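Local coordinates for protein diphosphomevalonate decarboxylase, putative (Trypanosoma brucei, PDB 2HKE) that probably catalyses the ATP-dependent decarboxylation of (R)-5-diphosphomevalonate to isopentenyl diphosphate, a precursor of isoprenoids and sterols in the mevalonate pathway, at residues T7-I12 with R47-V52; A110-S115 with G295-L300; A121-L126 with T134-L139; K208-M213 with C255-P260; I243-S248 with L288-D293. The protein carries 1 engineered substitution. All blocks are in the same frame, centred on the assembly; numbering follows the deposited sequence.

Contacts 1 and 3 build the N-terminal domain, contacts 4 and 5 the C-terminal one, and contact 2 joins the two. Contact 1 pairs two sheet strands and contact 3 lies on the helix against them, centres about 11 Å apart, with Val8 and Ala10 touching Ala125 and Ala121. The loop 110-115 of contact 2, whose sequence fits the phosphate-binding loop of GHMP kinases and so probably marks the ATP site, leads into that same helix and touches Ile12 of contact 1. Contact 2 lies about 13 Å from contact 5, centre to centre, on neighbouring strands: Phe299 N sits 2.8 Å from Thr291 O. Contact 4 shares helix 237-256 with contact 5, centres about 19 Å apart.

Contact 1 of 5, residues T7-I12 with R47-V52; sequences TVEAPI and RSKTSV
Strands 5-15 and 48-55 run antiparallel, their local axes 4.7 Å apart, and each of two residue pairs exchanges a complete set of backbone hydrogen bonds. Val8 N donates to Thr50 O at 2.9 Å, and Val8 O takes the N-H of Thr50 in return, both almost along the C=O axes. Ala10 and Ser48 repeat the exchange, Ala10 N lying 2.9 Å from Ser48 O. The non-hydrogen-bonded pairs, Thr7 with Ser51 and Glu9 with Lys49, bond outward through the backbone instead, to strand 369-371 on one flank and strand 97-104 on the other. The pair thus sits inside the mixed sheet of the S5-like domain of the GHMP fold. On the face carrying Thr7 and Glu9, Thr7 OG1 stands beside its own backbone N (chi1 -58°) and shares a hydrogen bond of 2.6 Å with Ser51 OG, which also bonds Leu377 N. Glu9 reaches out extended, and its OE2 forms a salt bridge with Arg47 NE at 3.1 Å; carboxylate and guanidinium are turned 57° apart, so the two do not lie flat together. The same OE2 accepts from a water that in turn accepts a hydrogen bond from Lys49 NZ, 2.6 Å from its oxygen. On the other face, toward helix 114-130, Ser48 OG bonds Ser117 OG and Thr50 OG1 bonds Ser102 OG.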
# COMPACT_ATOMS: atom_id res chain seq x y z
N THR A 7 -20.30 1.77 7.87
CA THR A 7 -19.67 1.58 6.56
C THR A 7 -18.49 2.51 6.42
O THR A 7 -18.57 3.71 6.72
CB THR A 7 -20.68 1.82 5.38
OG1 THR A 7 -21.77 0.93 5.52
CG2 THR A 7 -19.99 1.54 4.02
N VAL A 8 -17.38 1.96 5.95
CA VAL A 8 -16.10 2.68 5.85
C VAL A 8 -15.49 2.35 4.52
O VAL A 8 -15.59 1.22 4.06
CB VAL A 8 -15.10 2.20 6.94
CG1 VAL A 8 -13.71 2.77 6.71
CG2 VAL A 8 -15.62 2.56 8.33
N GLU A 9 -14.83 3.34 3.92
CA GLU A 9 -13.97 3.10 2.79
C GLU A 9 -12.53 3.42 3.22
O GLU A 9 -12.29 4.39 3.93
CB GLU A 9 -14.38 3.96 1.61
CG GLU A 9 -15.65 3.41 0.90
CD GLU A 9 -16.04 4.20 -0.36
OE1 GLU A 9 -15.58 5.37 -0.48
OE2 GLU A 9 -16.79 3.62 -1.21
N ALA A 10 -11.61 2.56 2.81
CA ALA A 10 -10.19 2.83 3.04
C ALA A 10 -9.38 2.73 1.75
O ALA A 10 -9.63 1.87 0.89
CB ALA A 10 -9.64 1.88 4.10
N PRO A 11 -8.31 3.54 1.65
CA PRO A 11 -7.42 3.53 0.48
C PRO A 11 -6.25 2.56 0.65
O PRO A 11 -5.92 2.17 1.78
CB PRO A 11 -6.86 4.93 0.53
CG PRO A 11 -6.64 5.17 1.99
CD PRO A 11 -7.86 4.52 2.66
N ILE A 12 -5.57 2.23 -0.45
CA ILE A 12 -4.27 1.55 -0.30
C ILE A 12 -3.19 2.55 0.07
O ILE A 12 -3.38 3.75 0.04
CB ILE A 12 -3.88 0.76 -1.58
CG1 ILE A 12 -3.80 1.65 -2.80
CG2 ILE A 12 -4.87 -0.39 -1.82
CD1 ILE A 12 -3.23 0.94 -4.01
N ARG A 47 -10.88 1.70 -4.10
CA ARG A 47 -10.87 1.63 -2.63
C ARG A 47 -11.47 0.31 -2.17
O ARG A 47 -12.13 -0.41 -2.96
CB ARG A 47 -11.61 2.83 -2.03
CG ARG A 47 -13.14 2.76 -2.10
CD ARG A 47 -13.71 2.79 -3.52
NE ARG A 47 -15.16 2.51 -3.56
CZ ARG A 47 -15.75 1.30 -3.52
NH1 ARG A 47 -15.05 0.17 -3.39
NH2 ARG A 47 -17.07 1.21 -3.59
N SER A 48 -11.28 -0.02 -0.88
CA SER A 48 -12.04 -1.08 -0.25
C SER A 48 -13.13 -0.47 0.59
O SER A 48 -13.01 0.63 1.11
CB SER A 48 -11.22 -2.01 0.63
OG SER A 48 -10.12 -2.51 -0.09
N LYS A 49 -14.21 -1.23 0.72
CA LYS A 49 -15.36 -0.80 1.46
C LYS A 49 -15.80 -1.96 2.32
O LYS A 49 -15.85 -3.10 1.84
CB LYS A 49 -16.44 -0.40 0.47
CG LYS A 49 -17.77 -0.02 1.08
CD LYS A 49 -18.56 0.77 -0.00
CE LYS A 49 -19.98 0.90 0.28
NZ LYS A 49 -20.67 1.48 -0.95
N THR A 50 -16.08 -1.67 3.60
CA THR A 50 -16.67 -2.64 4.54
C THR A 50 -17.87 -2.04 5.27
O THR A 50 -17.82 -0.90 5.71
CB THR A 50 -15.67 -3.09 5.63
OG1 THR A 50 -14.58 -3.78 5.03
CG2 THR A 50 -16.29 -3.98 6.70
N SER A 51 -18.88 -2.87 5.41
CA SER A 51 -20.06 -2.59 6.22
C SER A 51 -20.12 -3.63 7.32
O SER A 51 -19.89 -4.82 7.09
CB SER A 51 -21.34 -2.63 5.36
OG SER A 51 -21.45 -1.45 4.55
N VAL A 52 -20.41 -3.19 8.53
CA VAL A 52 -20.61 -4.14 9.60
C VAL A 52 -21.95 -3.87 10.28
O VAL A 52 -22.38 -2.71 10.36
CB VAL A 52 -19.44 -4.10 10.64
CG1 VAL A 52 -18.08 -4.33 9.94
CG2 VAL A 52 -19.42 -2.77 11.42
O HOH W 1 -19.85 3.85 -1.53

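Contact 2 of 5, residues A110-S115 with G295-L300; sequences AGMASS and GANCFL
With CG anti to its carbonyl carbon (chi1 -62°) and the amide twisted only slightly (chi2 -28°), Asn297 pushes its carboxamide across to the loop 110-113, while Met112, bent at both chi2 and chi3, folds its thioether back toward the same group. Asn297 ND2 donates to Ala110 O at 2.8 Å in a nearly straight bond (170° at the hydrogen). The acceptor lies practically in the amide plane, and the N-H arrives almost along the C=O axis. Asn297 ND2 also donates to a water at 3.0 Å, which itself donates to Gly111 O at 3.1 Å, so one amide nitrogen grips two successive carbonyls, one directly and one through water. The other end of the carboxamide is held too, since OD1 accepts from Leu190 N, which fixes its flip. Met112 SD lies 3.9 Å from Asn297 ND2, the side chains crossing at about a right angle, and Met112 CE meets Phe299 CZ at 4.2 Å, the one apolar touch. The sequence AGMASS fits the glycine- and serine-rich phosphate-binding loop of GHMP kinases, consistent with a place beside ATP. Helix 114-130 starts directly after this loop; Ala110 and Asn297 both pack on Val189 of strand 183-189, and Met112 and Phe299 reach Ile12 and Ile14 of strand 5-15, respectively, so the contact lies between the N- and C-terminal domains.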
# COMPACT_ATOMS: atom_id res chain seq x y z
N ALA A 110 -5.01 -7.05 -11.34
CA ALA A 110 -4.05 -5.97 -11.36
C ALA A 110 -3.02 -6.12 -10.20
O ALA A 110 -1.92 -5.53 -10.23
CB ALA A 110 -4.78 -4.63 -11.30
N GLY A 111 -3.35 -6.94 -9.20
CA GLY A 111 -2.42 -7.23 -8.11
C GLY A 111 -2.19 -6.05 -7.18
O GLY A 111 -1.13 -5.95 -6.57
N MET A 112 -3.18 -5.15 -7.07
CA MET A 112 -3.10 -4.02 -6.14
C MET A 112 -3.19 -4.56 -4.72
O MET A 112 -3.83 -5.60 -4.46
CB MET A 112 -4.22 -3.02 -6.39
CG MET A 112 -4.32 -2.49 -7.82
SD MET A 112 -2.77 -1.91 -8.41
CE MET A 112 -2.71 -0.28 -7.62
N ALA A 113 -2.59 -3.83 -3.78
CA ALA A 113 -2.43 -4.29 -2.39
C ALA A 113 -3.72 -4.04 -1.65
O ALA A 113 -3.75 -3.29 -0.65
CB ALA A 113 -1.28 -3.55 -1.71
N SER A 114 -4.80 -4.66 -2.13
CA SER A 114 -6.12 -4.35 -1.63
C SER A 114 -6.40 -5.01 -0.28
O SER A 114 -7.38 -4.70 0.39
CB SER A 114 -7.18 -4.72 -2.68
OG SER A 114 -7.17 -6.11 -2.98
N SER A 115 -5.53 -5.93 0.15
CA SER A 115 -5.66 -6.46 1.52
C SER A 115 -5.36 -5.38 2.57
O SER A 115 -6.02 -5.32 3.62
CB SER A 115 -4.74 -7.67 1.72
OG SER A 115 -3.46 -7.21 2.11
N GLY A 295 5.75 -7.40 -5.99
CA GLY A 295 4.92 -7.61 -7.16
C GLY A 295 5.64 -6.99 -8.32
O GLY A 295 6.72 -6.42 -8.16
N ALA A 296 5.03 -7.09 -9.50
CA ALA A 296 5.63 -6.60 -10.72
C ALA A 296 5.26 -5.14 -10.99
O ALA A 296 5.91 -4.51 -11.80
CB ALA A 296 5.19 -7.46 -11.92
N ASN A 297 4.20 -4.64 -10.37
CA ASN A 297 3.71 -3.29 -10.70
C ASN A 297 4.72 -2.26 -10.26
O ASN A 297 5.35 -2.41 -9.21
CB ASN A 297 2.40 -2.97 -9.99
CG ASN A 297 1.25 -3.88 -10.35
OD1 ASN A 297 1.20 -4.43 -11.43
ND2 ASN A 297 0.30 -4.01 -9.42
N CYS A 298 4.86 -1.22 -11.06
CA CYS A 298 5.78 -0.16 -10.80
C CYS A 298 5.03 1.08 -10.29
O CYS A 298 4.29 1.79 -11.05
CB CYS A 298 6.52 0.18 -12.06
SG CYS A 298 7.86 1.38 -11.83
N PHE A 299 5.25 1.38 -9.03
CA PHE A 299 4.74 2.63 -8.46
C PHE A 299 5.74 3.69 -8.85
O PHE A 299 6.93 3.39 -9.05
CB PHE A 299 4.61 2.49 -6.97
CG PHE A 299 3.35 1.79 -6.56
CD1 PHE A 299 3.28 0.41 -6.54
CD2 PHE A 299 2.21 2.54 -6.27
CE1 PHE A 299 2.07 -0.23 -6.18
CE2 PHE A 299 1.00 1.93 -5.89
CZ PHE A 299 0.95 0.54 -5.84
N LEU A 300 5.25 4.91 -9.05
CA LEU A 300 6.12 6.00 -9.47
C LEU A 300 5.78 7.18 -8.62
O LEU A 300 4.59 7.39 -8.34
CB LEU A 300 5.85 6.36 -10.93
CG LEU A 300 6.19 5.28 -11.92
CD1 LEU A 300 5.42 5.51 -13.21
CD2 LEU A 300 7.74 5.21 -12.16
O HOH W 2 0.60 -3.40 -6.48

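Contact 3 of 5, residues A121-L126 with T134-L139; sequences AMSAAL and TNVSML
Ser123 turns OG anti to its backbone N (chi1 169°), off helix 114-130 and straight at the first turn of helix 136-143. There OG donates to Val136 O at 2.8 Å, meeting the oxygen in the carbonyl plane on a lone pair, with a C=O to OG angle of 118°. The hydroxyl is wedged between two side chains of the second helix: Leu139 CB comes to 3.3 Å from Ser123 OG, and Val136 CG1 stands on the far side of the hydroxyl, 3.8 Å from Ser123 OG. Leu139 has CG anti to the backbone N, which brings CD2 alongside Ser123 as well. Val136 divides its branches, CG1 anti to N (chi1 166°) mainly toward the serine and CG2 laid on Ala124, 3.7 Å from Ala124 CA. Helix 136-143 is opened by Asn135 at its N-cap, whose OD1 accepts from Met138 N at 2.8 Å with the donor above the amide plane; Asn135 ND2 makes only a weak bond to Met138 SD. Beneath, Ala121, Ala124 and Ala125 rest on Val8 of strand 5-15, while Met81 of helix 76-86 touches both Ser123 and Leu139. With small Ser123 and Ala124 on one side, Ala124 CA and Val136 CA approach to 5.2 Å, and the buried hydroxyl has its hydrogen taken up by a backbone carbonyl within otherwise apolar packing.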
# COMPACT_ATOMS: atom_id res chain seq x y z
N ALA A 121 -10.21 -0.83 6.33
CA ALA A 121 -11.64 -0.47 6.31
C ALA A 121 -12.42 -1.31 7.33
O ALA A 121 -13.30 -0.80 8.04
CB ALA A 121 -12.19 -0.62 4.90
N MET A 122 -12.11 -2.60 7.41
CA MET A 122 -12.79 -3.48 8.37
C MET A 122 -12.48 -3.10 9.82
O MET A 122 -13.36 -3.10 10.69
CB MET A 122 -12.39 -4.92 8.11
CG MET A 122 -13.16 -5.91 8.90
SD MET A 122 -12.59 -7.58 8.66
CE MET A 122 -12.58 -7.73 6.87
N SER A 123 -11.21 -2.85 10.10
CA SER A 123 -10.79 -2.35 11.43
C SER A 123 -11.60 -1.12 11.87
O SER A 123 -12.18 -1.09 12.96
CB SER A 123 -9.29 -1.95 11.45
OG SER A 123 -9.01 -1.26 12.66
N ALA A 124 -11.65 -0.12 11.00
CA ALA A 124 -12.34 1.13 11.34
C ALA A 124 -13.85 0.93 11.54
O ALA A 124 -14.41 1.48 12.46
CB ALA A 124 -12.09 2.22 10.28
N ALA A 125 -14.47 0.11 10.68
CA ALA A 125 -15.91 -0.17 10.79
C ALA A 125 -16.21 -0.93 12.08
O ALA A 125 -17.18 -0.61 12.76
CB ALA A 125 -16.40 -0.98 9.54
N LEU A 126 -15.38 -1.91 12.42
CA LEU A 126 -15.59 -2.71 13.60
C LEU A 126 -15.43 -1.88 14.87
O LEU A 126 -16.19 -2.05 15.82
CB LEU A 126 -14.64 -3.89 13.65
CG LEU A 126 -14.97 -5.04 12.71
CD1 LEU A 126 -13.79 -6.00 12.58
CD2 LEU A 126 -16.25 -5.73 13.20
N THR A 134 -9.72 0.48 21.13
CA THR A 134 -8.49 0.28 20.35
C THR A 134 -8.48 1.23 19.14
O THR A 134 -9.50 1.66 18.67
CB THR A 134 -8.30 -1.21 19.97
OG1 THR A 134 -7.07 -1.35 19.26
CG2 THR A 134 -9.40 -1.68 19.09
N ASN A 135 -7.28 1.57 18.65
CA ASN A 135 -7.22 2.46 17.52
C ASN A 135 -7.22 1.69 16.20
O ASN A 135 -6.87 0.50 16.14
CB ASN A 135 -6.05 3.43 17.62
CG ASN A 135 -4.71 2.73 17.65
OD1 ASN A 135 -4.22 2.22 16.64
ND2 ASN A 135 -4.12 2.69 18.84
N VAL A 136 -7.64 2.38 15.15
CA VAL A 136 -7.82 1.77 13.87
C VAL A 136 -6.52 1.10 13.43
O VAL A 136 -6.56 -0.03 12.89
CB VAL A 136 -8.31 2.78 12.81
CG1 VAL A 136 -8.17 2.18 11.37
CG2 VAL A 136 -9.76 3.19 13.11
N SER A 137 -5.42 1.83 13.59
CA SER A 137 -4.13 1.33 13.11
C SER A 137 -3.72 -0.00 13.78
O SER A 137 -3.36 -0.97 13.08
CB SER A 137 -3.06 2.41 13.25
OG SER A 137 -1.81 1.95 12.84
N MET A 138 -3.80 -0.09 15.12
CA MET A 138 -3.40 -1.31 15.80
C MET A 138 -4.29 -2.50 15.55
O MET A 138 -3.79 -3.63 15.48
CB MET A 138 -3.25 -1.07 17.31
CG MET A 138 -2.05 -0.16 17.59
SD MET A 138 -1.84 0.11 19.39
CE MET A 138 -2.50 -1.45 19.96
N LEU A 139 -5.58 -2.28 15.37
CA LEU A 139 -6.45 -3.41 15.00
C LEU A 139 -6.21 -3.86 13.56
O LEU A 139 -6.20 -5.05 13.27
CB LEU A 139 -7.90 -3.01 15.20
CG LEU A 139 -8.85 -4.17 15.08
CD1 LEU A 139 -8.62 -5.19 16.15
CD2 LEU A 139 -10.31 -3.65 15.08

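Contact 4 of 5, residues K208-M213 with C255-P260; sequences KTSPLM and CATTEP
Two helices end side by side, 199-209 leaving helical geometry at Ser210 and 237-256 at Thr257, so that Ser210 CA comes within 4.5 Å of Thr258 CA. Thr209 holds OG1 in the crowded position between N and carbonyl carbon (chi1 68°), where it accepts from Glu259 N at 2.9 Å in a nearly straight bond (170°) and is also bonded to Gln205 O, one turn back. The Gln205 side chain donates to Glu259 O, giving the loop after helix 237-256 a second tie. Ser210 swings OG anti to its backbone N and donates to Thr257 OG1 at 2.8 Å, while accepting from Leu212 N at 3.1 Å. Thr257 OG1, likewise in the crowded position, is bonded to carbonyls of the last turn of helix 237-256, so the hydroxyls of Ser210 and Thr257 link the turn 210-213 to that last turn. Pro211 CD rests on Thr257 O at 3.5 Å and the Leu212 side chain crosses that of Thr257 at about a right angle, CD1 3.7 Å from Thr257 OG1. Toward solvent, a water donates to Thr209 O at 2.9 Å and, weakly, to Glu259 OE1. Ser210 begins a type I turn to Met213 and caps it through Leu212 N, as in an ST turn, leading into helix 213-234; the contact ties the C-terminal ends of helices 199-209 and 237-256 together in the GHMP C-terminal domain.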
# COMPACT_ATOMS: atom_id res chain seq x y z
N LYS A 208 15.07 -15.48 7.46
CA LYS A 208 15.82 -16.70 7.79
C LYS A 208 17.10 -16.89 6.96
O LYS A 208 18.09 -17.41 7.47
CB LYS A 208 14.91 -17.92 7.58
CG LYS A 208 15.42 -19.25 8.14
CD LYS A 208 14.57 -20.39 7.63
CE LYS A 208 14.93 -21.74 8.28
NZ LYS A 208 13.99 -22.83 7.83
N THR A 209 17.06 -16.52 5.68
CA THR A 209 18.07 -16.94 4.72
C THR A 209 18.83 -15.87 3.95
O THR A 209 19.96 -16.13 3.50
CB THR A 209 17.45 -17.92 3.70
OG1 THR A 209 16.50 -17.24 2.86
CG2 THR A 209 16.75 -19.10 4.45
N SER A 210 18.27 -14.67 3.79
CA SER A 210 18.98 -13.65 3.02
C SER A 210 20.13 -13.08 3.82
O SER A 210 19.94 -12.61 4.97
CB SER A 210 18.06 -12.49 2.58
OG SER A 210 18.88 -11.45 1.99
N PRO A 211 21.34 -13.08 3.24
CA PRO A 211 22.43 -12.52 4.03
C PRO A 211 22.34 -11.03 4.20
O PRO A 211 23.11 -10.47 4.96
CB PRO A 211 23.69 -12.88 3.21
CG PRO A 211 23.19 -12.88 1.83
CD PRO A 211 21.83 -13.58 1.94
N LEU A 212 21.39 -10.38 3.52
CA LEU A 212 21.30 -8.91 3.53
C LEU A 212 20.43 -8.29 4.64
O LEU A 212 20.46 -7.07 4.86
CB LEU A 212 20.81 -8.43 2.17
CG LEU A 212 21.65 -8.95 1.00
CD1 LEU A 212 21.05 -8.48 -0.29
CD2 LEU A 212 23.11 -8.54 1.15
N MET A 213 19.66 -9.12 5.32
CA MET A 213 18.67 -8.65 6.29
C MET A 213 19.27 -8.08 7.58
O MET A 213 18.78 -7.10 8.11
CB MET A 213 17.66 -9.76 6.58
CG MET A 213 16.76 -10.02 5.39
SD MET A 213 15.61 -8.70 5.12
CE MET A 213 14.48 -9.08 6.49
N CYS A 255 15.03 -10.39 -1.94
CA CYS A 255 14.28 -11.50 -2.50
C CYS A 255 15.21 -12.41 -3.33
O CYS A 255 15.10 -13.62 -3.28
CB CYS A 255 13.12 -10.97 -3.31
SG CYS A 255 11.78 -10.40 -2.18
N ALA A 256 16.10 -11.81 -4.11
CA ALA A 256 16.97 -12.58 -5.01
C ALA A 256 17.99 -13.42 -4.22
O ALA A 256 18.45 -14.42 -4.74
CB ALA A 256 17.72 -11.64 -5.97
N THR A 257 18.34 -13.01 -3.02
CA THR A 257 19.31 -13.69 -2.15
C THR A 257 18.64 -14.50 -1.01
O THR A 257 19.31 -14.96 -0.07
CB THR A 257 20.24 -12.69 -1.55
OG1 THR A 257 19.51 -11.76 -0.76
CG2 THR A 257 21.04 -11.91 -2.63
N THR A 258 17.33 -14.63 -1.11
CA THR A 258 16.56 -15.53 -0.25
C THR A 258 16.74 -16.93 -0.80
O THR A 258 16.95 -17.12 -2.00
CB THR A 258 15.07 -15.08 -0.22
OG1 THR A 258 15.01 -13.77 0.35
CG2 THR A 258 14.17 -16.03 0.62
N GLU A 259 16.63 -17.92 0.09
CA GLU A 259 16.73 -19.34 -0.31
C GLU A 259 15.52 -20.14 0.14
O GLU A 259 15.26 -20.24 1.33
CB GLU A 259 18.01 -19.91 0.29
CG GLU A 259 19.21 -19.20 -0.23
CD GLU A 259 20.51 -19.90 0.04
OE1 GLU A 259 20.62 -20.58 1.09
OE2 GLU A 259 21.44 -19.75 -0.80
N PRO A 260 14.72 -20.66 -0.81
CA PRO A 260 14.77 -20.53 -2.27
C PRO A 260 14.54 -19.09 -2.72
O PRO A 260 13.89 -18.32 -2.00
CB PRO A 260 13.60 -21.37 -2.74
CG PRO A 260 13.16 -22.17 -1.60
CD PRO A 260 13.60 -21.50 -0.36
O HOH W 3 20.96 -18.75 2.84

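Contact 5 of 5, residues I243-S248 with L288-D293; sequences IAMLES and LAYTFD
Helix 237-256 packs on strand 288-291, an edge strand of the five-stranded sheet in the C-terminal domain, an alpha/beta layer contact whose local axes lie 7.0 Å apart and 27° from parallel; at its centre Met245 meets an aromatic ring. The tight part is Met245 over Tyr290. Tyr290 carries its ring in the crowded position between N and carbonyl carbon, which turns it up toward the helix, and Met245 CG makes a CH-pi contact, 3.6 Å from the centroid of that ring and only 10° off its normal. SD follows obliquely in a Met-aromatic contact, Met245 SD coming to 3.4 Å from Tyr290 CE2, and the bend at chi3 carries CE onward to the carbonyl oxygen of Leu288. The Tyr290 hydroxyl is tied to Asp249 OD1, while the buried Tyr290 N and O have no partner in the model. Toward the other end the packing loosens and water fills in. One water donates to Ala244 O and accepts from Thr291 OG1, each oxygen 2.6 Å from it, and OG1 also bonds Lys18 NZ; a second water donates to Ser248 O and Phe292 O, both at 2.8 Å. Lys18 additionally bonds Phe292 O and forms a salt bridge with Asp293. At this same end Ser248, with OG anti to its backbone N, accepts from Phe292 N at 3.1 Å. Ser248 OG lies in plane at the edges of the Tyr290 and Phe292 rings, 3.5 Å from Phe292 CD1.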
# COMPACT_ATOMS: atom_id res chain seq x y z
N ILE A 243 15.98 7.70 -1.98
CA ILE A 243 15.66 6.73 -0.91
C ILE A 243 14.68 5.71 -1.44
O ILE A 243 14.83 4.50 -1.22
CB ILE A 243 15.09 7.41 0.37
CG1 ILE A 243 16.17 8.24 1.03
CG2 ILE A 243 14.39 6.38 1.34
CD1 ILE A 243 17.33 7.38 1.56
N ALA A 244 13.62 6.18 -2.10
CA ALA A 244 12.60 5.22 -2.56
C ALA A 244 13.18 4.16 -3.54
O ALA A 244 12.84 2.97 -3.50
CB ALA A 244 11.44 5.97 -3.19
N MET A 245 14.06 4.60 -4.45
CA MET A 245 14.65 3.69 -5.41
C MET A 245 15.68 2.77 -4.74
O MET A 245 15.80 1.62 -5.10
CB MET A 245 15.29 4.46 -6.56
CG MET A 245 14.20 5.08 -7.46
SD MET A 245 14.71 5.93 -8.92
CE MET A 245 15.34 7.45 -8.25
N LEU A 246 16.41 3.28 -3.76
CA LEU A 246 17.36 2.43 -3.02
C LEU A 246 16.63 1.35 -2.27
O LEU A 246 17.01 0.21 -2.28
CB LEU A 246 18.15 3.25 -2.01
CG LEU A 246 19.23 4.14 -2.59
CD1 LEU A 246 19.73 5.12 -1.51
CD2 LEU A 246 20.36 3.26 -3.13
N GLU A 247 15.52 1.71 -1.67
CA GLU A 247 14.72 0.76 -0.90
C GLU A 247 14.11 -0.30 -1.79
O GLU A 247 14.11 -1.50 -1.49
CB GLU A 247 13.62 1.52 -0.16
CG GLU A 247 14.07 2.10 1.17
CD GLU A 247 14.26 1.02 2.22
OE1 GLU A 247 13.26 0.37 2.60
OE2 GLU A 247 15.44 0.77 2.61
N SER A 248 13.58 0.13 -2.93
CA SER A 248 13.02 -0.80 -3.90
C SER A 248 14.06 -1.75 -4.41
O SER A 248 13.84 -2.96 -4.48
CB SER A 248 12.46 0.00 -5.06
OG SER A 248 11.85 -0.86 -6.02
N LEU A 288 11.95 11.53 -11.39
CA LEU A 288 10.96 10.43 -11.40
C LEU A 288 11.56 9.33 -10.55
O LEU A 288 12.73 9.04 -10.67
CB LEU A 288 10.68 9.95 -12.84
CG LEU A 288 9.63 8.87 -13.07
CD1 LEU A 288 8.20 9.32 -12.53
CD2 LEU A 288 9.55 8.47 -14.56
N ALA A 289 10.75 8.74 -9.65
CA ALA A 289 11.17 7.63 -8.83
C ALA A 289 10.26 6.46 -9.04
O ALA A 289 9.05 6.63 -9.28
CB ALA A 289 11.15 8.00 -7.32
N TYR A 290 10.84 5.25 -8.98
CA TYR A 290 10.08 3.98 -9.00
C TYR A 290 10.12 3.35 -7.60
O TYR A 290 11.05 3.57 -6.82
CB TYR A 290 10.64 3.00 -10.03
CG TYR A 290 12.07 2.62 -9.81
CD1 TYR A 290 12.42 1.69 -8.79
CD2 TYR A 290 13.10 3.22 -10.56
CE1 TYR A 290 13.79 1.40 -8.55
CE2 TYR A 290 14.43 2.90 -10.34
CZ TYR A 290 14.77 1.98 -9.35
OH TYR A 290 16.12 1.72 -9.16
N THR A 291 9.10 2.53 -7.32
CA THR A 291 9.18 1.56 -6.27
C THR A 291 8.32 0.36 -6.63
O THR A 291 7.27 0.53 -7.22
CB THR A 291 8.87 2.13 -4.88
OG1 THR A 291 9.27 1.17 -3.91
CG2 THR A 291 7.38 2.41 -4.69
N PHE A 292 8.81 -0.83 -6.30
CA PHE A 292 8.08 -2.07 -6.40
C PHE A 292 7.86 -2.61 -5.00
O PHE A 292 8.75 -2.49 -4.16
CB PHE A 292 8.88 -3.11 -7.23
CG PHE A 292 9.10 -2.67 -8.66
CD1 PHE A 292 10.08 -1.76 -8.95
CD2 PHE A 292 8.29 -3.14 -9.70
CE1 PHE A 292 10.31 -1.32 -10.23
CE2 PHE A 292 8.49 -2.69 -10.98
CZ PHE A 292 9.48 -1.77 -11.25
N ASP A 293 6.71 -3.23 -4.77
CA ASP A 293 6.35 -3.79 -3.45
C ASP A 293 5.93 -5.27 -3.53
O ASP A 293 4.78 -5.63 -3.36
CB ASP A 293 5.23 -2.93 -2.84
CG ASP A 293 5.34 -2.75 -1.30
OD1 ASP A 293 6.43 -2.46 -0.76
OD2 ASP A 293 4.30 -2.97 -0.61
O HOH W 4 10.77 2.25 -2.11
O HOH W 5 11.20 -3.73 -4.47